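Local coordinates for protein P450 epoxidase (Sorangium cellulosum, PDB 1Q5D) that is a bacterial haem protein of the cytochrome P450 family, modelled here with protoporphyrin IX containing iron and the ligand EPB bound, at residues V294-D298 and F340-F346; P189-E193 and G398-A402. All blocks are in the same frame, centred on the assembly; numbering follows the deposited sequence.

Contact 1 (V294-D298 and F340-F346)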
loop_
_atom_site.group_PDB
_atom_site.type_symbol
_atom_site.label_atom_id
_atom_site.label_comp_id
_atom_site.label_asym_id
_atom_site.label_seq_id
_atom_site.Cartn_x
_atom_site.Cartn_y
_atom_site.Cartn_z
ATOM N N VAL A 294 -10.075 5.322 -8.228
ATOM C CA VAL A 294 -8.719 5.831 -8.435
ATOM C C VAL A 294 -7.756 4.647 -8.507
ATOM O O VAL A 294 -6.914 4.574 -9.412
ATOM C CB VAL A 294 -8.272 6.794 -7.317
ATOM C CG1 VAL A 294 -6.735 7.012 -7.360
ATOM C CG2 VAL A 294 -8.981 8.115 -7.431
ATOM N N LEU A 295 -7.904 3.705 -7.571
ATOM C CA LEU A 295 -7.029 2.533 -7.509
ATOM C C LEU A 295 -7.322 1.508 -8.581
ATOM O O LEU A 295 -6.444 0.729 -8.952
ATOM C CB LEU A 295 -7.087 1.859 -6.138
ATOM C CG LEU A 295 -6.499 2.681 -4.989
ATOM C CD1 LEU A 295 -6.607 1.943 -3.691
ATOM C CD2 LEU A 295 -5.038 3.069 -5.261
ATOM N N ARG A 296 -8.557 1.505 -9.072
ATOM C CA ARG A 296 -8.943 0.610 -10.158
ATOM C C ARG A 296 -8.375 1.146 -11.488
ATOM O O ARG A 296 -7.741 0.410 -12.261
ATOM C CB ARG A 296 -10.489 0.492 -10.190
ATOM C CG ARG A 296 -11.043 -0.691 -10.997
ATOM C CD ARG A 296 -10.916 -0.533 -12.537
ATOM N NE ARG A 296 -11.337 0.772 -13.057
ATOM C CZ ARG A 296 -11.118 1.185 -14.313
ATOM N NH1 ARG A 296 -10.463 0.407 -15.162
ATOM N NH2 ARG A 296 -11.547 2.370 -14.731
ATOM N N PHE A 297 -8.591 2.433 -11.740
ATOM C CA PHE A 297 -8.243 3.050 -13.013
ATOM C C PHE A 297 -6.739 3.312 -13.098
ATOM O O PHE A 297 -6.122 3.122 -14.160
ATOM C CB PHE A 297 -8.979 4.385 -13.170
ATOM C CG PHE A 297 -8.480 5.235 -14.314
ATOM C CD1 PHE A 297 -8.671 4.836 -15.627
ATOM C CD2 PHE A 297 -7.857 6.451 -14.078
ATOM C CE1 PHE A 297 -8.222 5.611 -16.682
ATOM C CE2 PHE A 297 -7.412 7.235 -15.130
ATOM C CZ PHE A 297 -7.595 6.823 -16.434
ATOM N N ASP A 298 -6.159 3.728 -11.979
ATOM C CA ASP A 298 -4.759 4.165 -11.970
ATOM C C ASP A 298 -4.019 3.589 -10.782
ATOM O O ASP A 298 -3.573 4.325 -9.895
ATOM C CB ASP A 298 -4.718 5.688 -11.929
ATOM C CG ASP A 298 -3.427 6.261 -12.485
ATOM O OD1 ASP A 298 -2.588 5.519 -13.047
ATOM O OD2 ASP A 298 -3.194 7.477 -12.392
ATOM N N PHE A 340 -14.057 -4.785 -16.663
ATOM C CA PHE A 340 -14.523 -3.419 -16.479
ATOM C C PHE A 340 -14.821 -2.841 -17.850
ATOM O O PHE A 340 -13.952 -2.840 -18.718
ATOM C CB PHE A 340 -13.468 -2.562 -15.749
ATOM C CG PHE A 340 -12.936 -3.195 -14.483
ATOM C CD1 PHE A 340 -13.604 -3.024 -13.273
ATOM C CD2 PHE A 340 -11.782 -3.966 -14.505
ATOM C CE1 PHE A 340 -13.138 -3.603 -12.121
ATOM C CE2 PHE A 340 -11.311 -4.573 -13.354
ATOM C CZ PHE A 340 -11.989 -4.382 -12.149
ATOM N N SER A 341 -16.051 -2.365 -18.048
ATOM C CA SER A 341 -16.446 -1.745 -19.308
ATOM C C SER A 341 -15.836 -0.371 -19.414
ATOM O O SER A 341 -15.748 0.345 -18.416
ATOM C CB SER A 341 -17.971 -1.622 -19.398
ATOM O OG SER A 341 -18.545 -2.890 -19.649
ATOM N N ARG A 342 -15.439 0.005 -20.627
ATOM C CA ARG A 342 -14.700 1.237 -20.845
ATOM C C ARG A 342 -13.565 1.350 -19.821
ATOM O O ARG A 342 -13.475 2.340 -19.091
ATOM C CB ARG A 342 -15.623 2.454 -20.753
ATOM C CG ARG A 342 -16.772 2.446 -21.768
ATOM C CD ARG A 342 -17.542 3.751 -21.823
ATOM N NE ARG A 342 -17.662 4.329 -20.492
ATOM C CZ ARG A 342 -17.875 5.615 -20.247
ATOM N NH1 ARG A 342 -18.010 6.468 -21.251
ATOM N NH2 ARG A 342 -17.951 6.047 -18.994
ATOM N N PRO A 343 -12.691 0.348 -19.803
ATOM C CA PRO A 343 -11.695 0.206 -18.729
ATOM C C PRO A 343 -10.690 1.358 -18.698
ATOM O O PRO A 343 -10.106 1.622 -17.649
ATOM C CB PRO A 343 -11.016 -1.139 -19.044
ATOM C CG PRO A 343 -11.230 -1.362 -20.526
ATOM C CD PRO A 343 -12.572 -0.708 -20.830
ATOM N N ASP A 344 -10.515 2.058 -19.818
ATOM C CA ASP A 344 -9.550 3.155 -19.871
ATOM C C ASP A 344 -10.204 4.501 -19.613
ATOM O O ASP A 344 -9.656 5.550 -19.923
ATOM C CB ASP A 344 -8.766 3.140 -21.189
ATOM C CG ASP A 344 -8.231 1.754 -21.526
ATOM O OD1 ASP A 344 -7.771 1.044 -20.605
ATOM O OD2 ASP A 344 -8.247 1.277 -22.685
ATOM N N VAL A 345 -11.378 4.458 -19.006
ATOM C CA VAL A 345 -12.083 5.665 -18.615
ATOM C C VAL A 345 -12.192 5.699 -17.086
ATOM O O VAL A 345 -12.620 4.727 -16.467
ATOM C CB VAL A 345 -13.504 5.690 -19.221
ATOM C CG1 VAL A 345 -14.298 6.864 -18.691
ATOM C CG2 VAL A 345 -13.439 5.719 -20.778
ATOM N N PHE A 346 -11.797 6.819 -16.499
ATOM C CA PHE A 346 -11.963 7.071 -15.072
ATOM C C PHE A 346 -13.429 7.419 -14.818
ATOM O O PHE A 346 -13.890 8.515 -15.154
ATOM C CB PHE A 346 -11.043 8.220 -14.650
ATOM C CG PHE A 346 -11.110 8.579 -13.178
ATOM C CD1 PHE A 346 -10.838 7.640 -12.195
ATOM C CD2 PHE A 346 -11.414 9.874 -12.790
ATOM C CE1 PHE A 346 -10.885 7.980 -10.846
ATOM C CE2 PHE A 346 -11.468 10.225 -11.445
ATOM C CZ PHE A 346 -11.199 9.282 -10.475
#
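R296 reaches out from the end of helix 287-297 and hands its NH1 to the backbone carbonyl of P343. NH1 and P343 O are 2.8 Å apart, the N-H...O angle is 168°, and the donor lies in the carbonyl plane on a lone pair of the oxygen, which also sits within the guanidinium plane. NH2 adds a weak bond to this oxygen, while V345 O lies 3.1 Å from NH2 at the guanidinium edge. Outside the two segments, E293 forms a salt bridge to NH2, NH1 also bonds to L334 O, and R350 donates to V345 O. E293 and R296, one helical turn apart, fit the ExxR signature of the P450 K helix. Bends at chi2 (-73°) and chi3 (-47°) lay the CG-CD part of R296 over one face of the F340 ring, CD standing 3.7 Å from the centroid, almost on the normal. F297 packs against F346, whose CB lies 3.8 Å from the F297 centroid, over a face, with the two ring planes oblique. The rim of F297 meets backbone, CE1 lying 3.5 Å from D344 O. Farther back along the helix, F346 CE1 touches V294 CG2 at 3.9 Å, whereas L295 turns away to the haem.

Contact 2 (P189-E193 and G398-A402). With EPB (7,11-dihydroxy-8,8,10,12,16-pentamethyl-3-[1-methyl-2-(2-methyl-thiazol-4-yl)vinyl]-4,17-dioxabicyclo[14.1.0]heptadecane-5,9-dione), chain C.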
loop_
_atom_site.group_PDB
_atom_site.type_symbol
_atom_site.label_atom_id
_atom_site.label_comp_id
_atom_site.label_asym_id
_atom_site.label_seq_id
_atom_site.Cartn_x
_atom_site.Cartn_y
_atom_site.Cartn_z
ATOM N N PRO A 189 13.929 -6.402 -8.239
ATOM C CA PRO A 189 15.097 -5.950 -9.028
ATOM C C PRO A 189 15.943 -4.703 -8.690
ATOM O O PRO A 189 17.179 -4.773 -8.835
ATOM C CB PRO A 189 14.496 -5.760 -10.439
ATOM C CG PRO A 189 13.411 -6.697 -10.507
ATOM C CD PRO A 189 12.815 -6.801 -9.116
ATOM N N ARG A 190 15.325 -3.588 -8.325
ATOM C CA ARG A 190 16.041 -2.309 -8.245
ATOM C C ARG A 190 15.511 -1.464 -7.090
ATOM O O ARG A 190 14.687 -0.574 -7.293
ATOM C CB ARG A 190 15.871 -1.501 -9.526
ATOM C CG ARG A 190 16.454 -2.148 -10.824
ATOM C CD ARG A 190 16.456 -1.228 -12.024
ATOM N NE ARG A 190 16.575 -1.964 -13.294
ATOM C CZ ARG A 190 16.465 -1.405 -14.496
ATOM N NH1 ARG A 190 16.280 -0.102 -14.611
ATOM N NH2 ARG A 190 16.563 -2.149 -15.593
ATOM N N VAL A 191 15.957 -1.763 -5.880
ATOM C CA VAL A 191 15.571 -0.963 -4.725
ATOM C C VAL A 191 16.337 0.357 -4.810
ATOM O O VAL A 191 17.563 0.357 -4.926
ATOM C CB VAL A 191 15.887 -1.712 -3.417
ATOM C CG1 VAL A 191 15.629 -0.832 -2.200
ATOM C CG2 VAL A 191 15.066 -2.981 -3.333
ATOM N N ASP A 192 15.617 1.475 -4.743
ATOM C CA ASP A 192 16.163 2.776 -5.156
ATOM C C ASP A 192 16.801 3.620 -4.039
ATOM O O ASP A 192 16.559 4.821 -3.961
ATOM C CB ASP A 192 15.072 3.593 -5.875
ATOM C CG ASP A 192 13.928 4.024 -4.938
ATOM O OD1 ASP A 192 13.260 5.044 -5.256
ATOM O OD2 ASP A 192 13.620 3.424 -3.874
ATOM N N GLU A 193 17.620 3.001 -3.190
ATOM C CA GLU A 193 18.228 3.699 -2.048
ATOM C C GLU A 193 19.491 3.000 -1.535
ATOM O O GLU A 193 19.662 1.792 -1.721
ATOM C CB GLU A 193 17.221 3.874 -0.889
ATOM C CG GLU A 193 17.658 4.885 0.176
ATOM C CD GLU A 193 16.556 5.255 1.164
ATOM O OE1 GLU A 193 15.370 5.309 0.762
ATOM O OE2 GLU A 193 16.870 5.508 2.357
ATOM N N GLY A 398 9.000 8.786 -9.526
ATOM C CA GLY A 398 10.309 8.215 -9.230
ATOM C C GLY A 398 10.444 6.763 -9.632
ATOM O O GLY A 398 9.748 6.303 -10.544
ATOM N N TYR A 399 11.313 6.035 -8.937
ATOM C CA TYR A 399 11.641 4.646 -9.271
ATOM C C TYR A 399 11.558 3.711 -8.058
ATOM O O TYR A 399 12.362 2.780 -7.923
ATOM C CB TYR A 399 13.059 4.562 -9.862
ATOM C CG TYR A 399 13.248 5.345 -11.132
ATOM C CD1 TYR A 399 13.904 6.577 -11.129
ATOM C CD2 TYR A 399 12.775 4.862 -12.334
ATOM C CE1 TYR A 399 14.069 7.299 -12.298
ATOM C CE2 TYR A 399 12.933 5.577 -13.506
ATOM C CZ TYR A 399 13.586 6.779 -13.484
ATOM O OH TYR A 399 13.733 7.468 -14.663
ATOM N N HIS A 400 10.621 3.969 -7.155
ATOM C CA HIS A 400 10.355 3.059 -6.037
ATOM C C HIS A 400 10.091 1.646 -6.578
ATOM O O HIS A 400 9.361 1.482 -7.558
ATOM C CB HIS A 400 9.140 3.566 -5.234
ATOM C CG HIS A 400 8.927 2.857 -3.936
ATOM N ND1 HIS A 400 8.573 1.530 -3.867
ATOM C CD2 HIS A 400 9.012 3.292 -2.655
ATOM C CE1 HIS A 400 8.447 1.174 -2.601
ATOM N NE2 HIS A 400 8.718 2.222 -1.846
ATOM N N PRO A 401 10.694 0.632 -5.968
ATOM C CA PRO A 401 10.583 -0.740 -6.478
ATOM C C PRO A 401 9.163 -1.296 -6.466
ATOM O O PRO A 401 8.872 -2.222 -7.237
ATOM C CB PRO A 401 11.459 -1.552 -5.520
ATOM C CG PRO A 401 11.576 -0.718 -4.296
ATOM C CD PRO A 401 11.559 0.710 -4.776
ATOM N N ALA A 402 8.296 -0.748 -5.616
ATOM C CA ALA A 402 6.927 -1.267 -5.514
ATOM C C ALA A 402 5.846 -0.325 -6.041
ATOM O O ALA A 402 4.770 -0.767 -6.432
ATOM C CB ALA A 402 6.614 -1.658 -4.048
HETATM O O16 EPB C . 5.334 -1.515 0.462
HETATM C C51 EPB C . 1.297 -2.436 -2.001
HETATM O O41 EPB C . 0.315 -2.818 0.469
HETATM C C5 EPB C . 1.086 -3.103 -0.691
HETATM C C4 EPB C . 1.715 -2.770 0.767
HETATM C C16 EPB C . 5.409 -2.663 0.227
HETATM O O1 EPB C . 4.710 -3.675 0.868
HETATM C C2 EPB C . 3.747 -3.408 2.047
HETATM C C3 EPB C . 2.290 -3.803 1.580
HETATM C C20 EPB C . 4.323 -4.374 3.161
HETATM C C21 EPB C . 5.653 -3.868 3.699
HETATM C C22 EPB C . 3.680 -5.502 3.579
HETATM C C23 EPB C . 4.035 -6.544 4.544
HETATM N N26 EPB C . 5.363 -6.910 4.677
HETATM C C25 EPB C . 5.510 -7.901 5.594
HETATM C C27 EPB C . 6.866 -8.409 5.892
HETATM C C24 EPB C . 3.192 -7.261 5.306
HETATM S S1 EPB C . 4.055 -8.400 6.250
HETATM C C15 EPB C . 6.357 -3.177 -0.887
HETATM C C14 EPB C . 7.211 -4.474 -0.523
HETATM O O14 EPB C . 7.837 -4.117 0.698
HETATM C C13 EPB C . 8.213 -5.032 -1.678
HETATM C C29 EPB C . 9.290 -3.928 -1.971
HETATM C C30 EPB C . 8.997 -6.230 -1.149
HETATM C C12 EPB C . 7.426 -5.345 -3.072
HETATM O O12 EPB C . 7.731 -4.735 -4.145
HETATM C C11 EPB C . 6.248 -6.385 -3.232
HETATM C C28 EPB C . 6.645 -7.238 -4.462
HETATM C C10 EPB C . 4.963 -5.649 -3.001
HETATM O O10 EPB C . 4.670 -4.780 -4.140
HETATM C C9 EPB C . 3.889 -6.704 -2.828
HETATM C C91 EPB C . 4.170 -7.482 -1.630
HETATM C C8 EPB C . 2.530 -6.186 -2.507
HETATM C C7 EPB C . 2.416 -4.624 -2.274
HETATM C C6 EPB C . 1.768 -4.630 -0.788
HETATM O O HOH W 1 14.426 1.565 -8.700
HETATM O O HOH W 2 12.325 7.003 -6.363
#
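D192 and P401 meet in a small, partly hydrated loop-to-loop contact with no direct hydrogen bond between the segments. Residues 189-193 belong to the loop joining helix 169-182 to helix 195-218; residues 398-402 form the turn between strands 396-397 and 406-412. The D192 side chain and P401 carry most of the contact. D192 CG stands between its own backbone N and carbonyl carbon (chi1 68°), and the carboxylate comes across the opposite backbone: CB lies 3.5 Å from Y399 O, and OD2 3.5 Å from P401 CD. OD1 is close to H400 N, but the angle is too poor for a bond; that N-H goes instead to N405, and the charge of D192 is met by a salt bridge from R181 to OD2. The aspartate is itself the centre of an inverse gamma turn. In P450 terms these are the F-G loop and, probably, the tip of the beta-4 hairpin, two elements that commonly border the ligand pocket. The P401 ring points toward the 189-193 loop, its CB 3.8 Å from R190 O and its CG 4.3 Å from V191 CG2. Water fills in where the backbones stand apart: one molecule donates to both R190 O (2.6 Å) and Y399 O (2.5 Å), both short contacts. A second accepts from Y399 N, though its very short approach to D192 OD1 leaves that link doubtful. Inside the hairpin turn, A402 N donates to H400 ND1 in the plane of the imidazole (2.9 Å, 163°), so this nitrogen serves as an acceptor and the ring is held against its own turn. A402 CB then faces the ligand EPB, 3.3 Å from its O12.

In the fold
Neither contact is fully core or fully surface: each combines buried residues with exposed ones, and contact 2 lies nearer the middle of the chain. Their centres are 25 Å apart and they share no helix or strand, but contact 1 is nested along the chain inside the loop that contact 2 closes. Contact 1 ties a helix end to an irregular loop through an arginine bonded to a backbone carbonyl and through phenylalanine packing, burying nearly twice the surface. Contact 2 joins two loops with a carboxylate, a proline and bridging water. Contact 1 borders the haem pocket through L295, contact 2 the EPB pocket through A402.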